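Local coordinates for putative immunoglobulin-blocking virulence protein (Mycoplasma mycoides subsp. capri, PDB 7ADK) that probably blocks immunoglobulin function as a virulence factor and may act by engaging host antibody, at residues A192-F206 with I313-I326. Numbering follows the deposited sequence.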
loop_
_atom_site.group_PDB
_atom_site.type_symbol
_atom_site.label_atom_id
_atom_site.label_comp_id
_atom_site.label_asym_id
_atom_site.label_seq_id
_atom_site.Cartn_x
_atom_site.Cartn_y
_atom_site.Cartn_z
ATOM N N ALA A 192 12.485 19.577 42.477
ATOM C CA ALA A 192 11.938 18.320 41.983
ATOM C C ALA A 192 10.664 17.879 42.721
ATOM O O ALA A 192 9.836 17.183 42.138
ATOM C CB ALA A 192 13.032 17.263 42.079
ATOM N N LEU A 193 10.480 18.281 43.983
ATOM C CA LEU A 193 9.266 18.000 44.759
ATOM C C LEU A 193 8.118 18.962 44.430
ATOM O O LEU A 193 6.984 18.525 44.277
ATOM C CB LEU A 193 9.592 18.000 46.260
ATOM C CG LEU A 193 10.681 17.001 46.675
ATOM C CD1 LEU A 193 10.833 16.999 48.190
ATOM C CD2 LEU A 193 10.402 15.587 46.186
ATOM N N SER A 194 8.406 20.257 44.291
ATOM C CA SER A 194 7.404 21.322 44.076
ATOM C C SER A 194 7.035 21.598 42.615
ATOM O O SER A 194 5.974 22.156 42.338
ATOM C CB SER A 194 7.919 22.620 44.686
ATOM O OG SER A 194 9.142 23.002 44.100
ATOM N N GLY A 195 7.911 21.247 41.678
ATOM C CA GLY A 195 7.885 21.705 40.290
ATOM C C GLY A 195 8.730 22.960 40.041
ATOM O O GLY A 195 8.897 23.363 38.898
ATOM N N GLY A 196 9.272 23.598 41.076
ATOM C CA GLY A 196 9.944 24.891 40.957
ATOM C C GLY A 196 8.996 26.004 40.493
ATOM O O GLY A 196 7.791 25.938 40.738
ATOM N N ASN A 197 9.515 27.026 39.801
ATOM C CA ASN A 197 8.710 28.105 39.228
ATOM C C ASN A 197 8.841 28.227 37.696
ATOM O O ASN A 197 8.338 29.183 37.111
ATOM C CB ASN A 197 8.989 29.410 39.994
ATOM C CG ASN A 197 10.409 29.931 39.849
ATOM O OD1 ASN A 197 11.081 29.748 38.854
ATOM N ND2 ASN A 197 10.926 30.591 40.843
ATOM N N GLY A 198 9.511 27.281 37.038
ATOM C CA GLY A 198 9.715 27.241 35.593
ATOM C C GLY A 198 8.636 26.483 34.822
ATOM O O GLY A 198 7.516 26.313 35.300
ATOM N N TYR A 199 8.976 25.970 33.638
ATOM C CA TYR A 199 8.023 25.276 32.762
ATOM C C TYR A 199 7.425 23.997 33.382
ATOM O O TYR A 199 6.244 23.720 33.177
ATOM C CB TYR A 199 8.700 24.973 31.419
ATOM C CG TYR A 199 7.764 24.478 30.336
ATOM C CD1 TYR A 199 6.986 25.399 29.615
ATOM C CD2 TYR A 199 7.651 23.105 30.057
ATOM C CE1 TYR A 199 6.076 24.950 28.645
ATOM C CE2 TYR A 199 6.754 22.657 29.073
ATOM C CZ TYR A 199 5.958 23.575 28.373
ATOM O OH TYR A 199 5.108 23.133 27.419
ATOM N N ASP A 200 8.206 23.254 34.177
ATOM C CA ASP A 200 7.770 22.025 34.872
ATOM C C ASP A 200 7.075 22.263 36.234
ATOM O O ASP A 200 6.844 21.336 37.010
ATOM C CB ASP A 200 8.915 21.004 34.917
ATOM C CG ASP A 200 9.315 20.447 33.544
ATOM O OD1 ASP A 200 8.450 20.282 32.658
ATOM O OD2 ASP A 200 10.506 20.127 33.372
ATOM N N GLU A 201 6.666 23.500 36.519
ATOM C CA GLU A 201 5.732 23.793 37.604
ATOM C C GLU A 201 4.392 23.079 37.364
ATOM O O GLU A 201 3.791 23.189 36.294
ATOM C CB GLU A 201 5.581 25.312 37.756
ATOM C CG GLU A 201 4.492 25.754 38.743
ATOM C CD GLU A 201 3.143 26.078 38.085
ATOM O OE1 GLU A 201 3.117 26.775 37.048
ATOM O OE2 GLU A 201 2.088 25.709 38.639
ATOM N N GLY A 202 3.916 22.342 38.365
ATOM C CA GLY A 202 2.701 21.533 38.256
ATOM C C GLY A 202 2.899 20.110 37.726
ATOM O O GLY A 202 1.919 19.444 37.395
ATOM N N VAL A 203 4.154 19.641 37.641
ATOM C CA VAL A 203 4.531 18.235 37.387
ATOM C C VAL A 203 5.681 17.747 38.289
ATOM O O VAL A 203 6.370 16.798 37.934
ATOM C CB VAL A 203 4.777 17.937 35.887
ATOM C CG1 VAL A 203 3.494 17.957 35.070
ATOM C CG2 VAL A 203 5.774 18.868 35.223
ATOM N N GLY A 204 5.886 18.350 39.462
ATOM C CA GLY A 204 6.848 17.889 40.474
ATOM C C GLY A 204 6.341 16.699 41.282
ATOM O O GLY A 204 5.168 16.345 41.213
ATOM N N LEU A 205 7.196 16.049 42.073
ATOM C CA LEU A 205 6.823 14.806 42.765
ATOM C C LEU A 205 5.641 14.939 43.737
ATOM O O LEU A 205 4.844 14.012 43.824
ATOM C CB LEU A 205 8.037 14.210 43.491
ATOM C CG LEU A 205 8.937 13.402 42.552
ATOM C CD1 LEU A 205 10.334 13.238 43.138
ATOM C CD2 LEU A 205 8.339 12.022 42.314
ATOM N N PHE A 206 5.487 16.066 44.429
ATOM C CA PHE A 206 4.368 16.311 45.349
ATOM C C PHE A 206 3.562 17.539 44.943
ATOM O O PHE A 206 2.907 18.169 45.774
ATOM C CB PHE A 206 4.846 16.358 46.805
ATOM C CG PHE A 206 5.670 15.163 47.221
ATOM C CD1 PHE A 206 5.210 13.861 46.978
ATOM C CD2 PHE A 206 6.935 15.346 47.784
ATOM C CE1 PHE A 206 6.013 12.754 47.267
ATOM C CE2 PHE A 206 7.742 14.241 48.067
ATOM C CZ PHE A 206 7.288 12.946 47.803
ATOM N N ILE A 313 18.168 18.365 37.714
ATOM C CA ILE A 313 17.043 17.418 37.584
ATOM C C ILE A 313 15.824 18.142 37.006
ATOM O O ILE A 313 15.402 19.153 37.568
ATOM C CB ILE A 313 16.697 16.771 38.954
ATOM C CG1 ILE A 313 17.836 15.847 39.439
ATOM C CG2 ILE A 313 15.349 16.034 38.879
ATOM C CD1 ILE A 313 17.641 15.291 40.846
ATOM N N SER A 314 15.246 17.644 35.912
ATOM C CA SER A 314 13.943 18.139 35.452
ATOM C C SER A 314 12.867 17.708 36.446
ATOM O O SER A 314 12.752 16.516 36.729
ATOM C CB SER A 314 13.594 17.625 34.051
ATOM O OG SER A 314 12.222 17.823 33.741
ATOM N N PRO A 315 12.035 18.625 36.965
ATOM C CA PRO A 315 10.937 18.231 37.833
ATOM C C PRO A 315 9.943 17.258 37.201
ATOM O O PRO A 315 9.283 16.540 37.933
ATOM C CB PRO A 315 10.263 19.526 38.264
ATOM C CG PRO A 315 11.366 20.563 38.143
ATOM C CD PRO A 315 12.179 20.069 36.959
ATOM N N ARG A 316 9.852 17.163 35.870
ATOM C CA ARG A 316 8.991 16.196 35.167
ATOM C C ARG A 316 9.619 14.801 35.084
ATOM O O ARG A 316 8.911 13.808 35.009
ATOM C CB ARG A 316 8.667 16.771 33.776
ATOM C CG ARG A 316 7.530 16.064 33.028
ATOM C CD ARG A 316 7.255 16.635 31.633
ATOM N NE ARG A 316 6.901 18.057 31.650
ATOM C CZ ARG A 316 5.751 18.625 31.378
ATOM N NH1 ARG A 316 4.729 17.993 30.928
ATOM N NH2 ARG A 316 5.628 19.879 31.586
ATOM N N SER A 317 10.943 14.728 35.118
ATOM C CA SER A 317 11.726 13.489 35.016
ATOM C C SER A 317 12.151 12.915 36.371
ATOM O O SER A 317 12.765 11.855 36.418
ATOM C CB SER A 317 12.979 13.756 34.185
ATOM O OG SER A 317 12.637 14.274 32.918
ATOM N N ALA A 318 11.894 13.631 37.466
ATOM C CA ALA A 318 12.293 13.241 38.810
ATOM C C ALA A 318 11.528 12.015 39.308
ATOM O O ALA A 318 10.301 11.990 39.237
ATOM C CB ALA A 318 12.084 14.426 39.749
ATOM N N PHE A 319 12.231 11.059 39.903
ATOM C CA PHE A 319 11.665 9.918 40.621
ATOM C C PHE A 319 12.384 9.718 41.957
ATOM O O PHE A 319 13.443 10.278 42.201
ATOM C CB PHE A 319 11.677 8.652 39.744
ATOM C CG PHE A 319 13.025 7.997 39.505
ATOM C CD1 PHE A 319 13.789 8.377 38.395
ATOM C CD2 PHE A 319 13.495 6.985 40.359
ATOM C CE1 PHE A 319 15.018 7.745 38.144
ATOM C CE2 PHE A 319 14.730 6.363 40.113
ATOM C CZ PHE A 319 15.489 6.741 39.001
ATOM N N ILE A 320 11.798 8.935 42.847
ATOM C CA ILE A 320 12.386 8.562 44.139
ATOM C C ILE A 320 12.896 7.126 44.006
ATOM O O ILE A 320 12.114 6.248 43.642
ATOM C CB ILE A 320 11.294 8.666 45.229
ATOM C CG1 ILE A 320 10.747 10.100 45.379
ATOM C CG2 ILE A 320 11.796 8.172 46.587
ATOM C CD1 ILE A 320 9.316 10.140 45.875
ATOM N N ASN A 321 14.169 6.846 44.273
ATOM C CA ASN A 321 14.658 5.463 44.232
ATOM C C ASN A 321 14.482 4.759 45.590
ATOM O O ASN A 321 13.961 5.319 46.551
ATOM C CB ASN A 321 16.076 5.383 43.636
ATOM C CG ASN A 321 17.223 5.764 44.546
ATOM O OD1 ASN A 321 17.317 5.346 45.682
ATOM N ND2 ASN A 321 18.177 6.502 44.043
ATOM N N GLU A 322 14.934 3.513 45.668
ATOM C CA GLU A 322 14.778 2.600 46.804
ATOM C C GLU A 322 15.261 3.167 48.145
ATOM O O GLU A 322 14.683 2.859 49.178
ATOM C CB GLU A 322 15.552 1.297 46.528
ATOM C CG GLU A 322 15.077 0.476 45.319
ATOM C CD GLU A 322 15.467 1.032 43.940
ATOM O OE1 GLU A 322 16.371 1.888 43.842
ATOM O OE2 GLU A 322 14.872 0.611 42.927
ATOM N N ALA A 323 16.300 3.998 48.159
ATOM C CA ALA A 323 16.977 4.456 49.375
ATOM C C ALA A 323 16.426 5.764 49.983
ATOM O O ALA A 323 17.064 6.364 50.848
ATOM C CB ALA A 323 18.475 4.523 49.075
ATOM N N GLY A 324 15.253 6.229 49.547
ATOM C CA GLY A 324 14.669 7.491 50.016
ATOM C C GLY A 324 15.462 8.713 49.564
ATOM O O GLY A 324 15.845 9.558 50.369
ATOM N N GLU A 325 15.744 8.782 48.270
ATOM C CA GLU A 325 16.556 9.828 47.655
ATOM C C GLU A 325 16.068 10.120 46.228
ATOM O O GLU A 325 15.532 9.243 45.553
ATOM C CB GLU A 325 18.038 9.421 47.720
ATOM C CG GLU A 325 18.293 8.071 47.046
ATOM C CD GLU A 325 19.756 7.624 47.088
ATOM O OE1 GLU A 325 20.405 7.736 48.146
ATOM O OE2 GLU A 325 20.275 7.150 46.057
ATOM N N ILE A 326 16.213 11.371 45.798
ATOM C CA ILE A 326 15.671 11.897 44.543
ATOM C C ILE A 326 16.667 11.666 43.399
ATOM O O ILE A 326 17.840 12.011 43.502
ATOM C CB ILE A 326 15.298 13.385 44.689
ATOM C CG1 ILE A 326 14.238 13.592 45.783
ATOM C CG2 ILE A 326 14.811 13.961 43.362
ATOM C CD1 ILE A 326 13.884 15.062 45.995
#
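Ala192, in the last turn of helix 182-194, sets its CB against Ala318 CB at 3.8 Å and also meets the CG2 branches of Ile313 and Ile326. Leu193 points its CB away from 313-326. With CG anti to the carbonyl carbon (chi1 -57°), however, its CD2 reaches back to Ile326 CD1. Leu205 rests CD1 on Ala318 CB and on Ile320 CG1, 3.9 Å away. Ile320 CD1 then touches Phe206 CZ, and the two side chains cross at about a right angle.

Pro315 lies between this core and the polar edge. Its CB packs on Gly195 CA and on Asp200 CB. Asp200 is held through both carboxylate oxygens. Asp200 OD1 takes both Arg316 NE (2.9 Å) and Arg316 NH2 (3.0 Å), a side-on salt bridge onto a single oxygen. OD1 lies in the guanidinium plane, but the carboxylate is turned 58° from it. Ser314 OG donates to Asp200 OD2 at 2.9 Å. Val203 CG2 sits over one face of the Arg316 guanidinium, 3.5 Å above its plane and offset toward the rim.

Arg248 of helix 247-253 hydrogen-bonds to Val203 O and Ala318 O, so it ties both segments to that helix. Phe206 also meets the rings of Phe211 and Phe296. The contact thus joins the end of helix 182-194 and its following loop to the three-stranded antiparallel sheet of 312-313, 326-332 and 318-320.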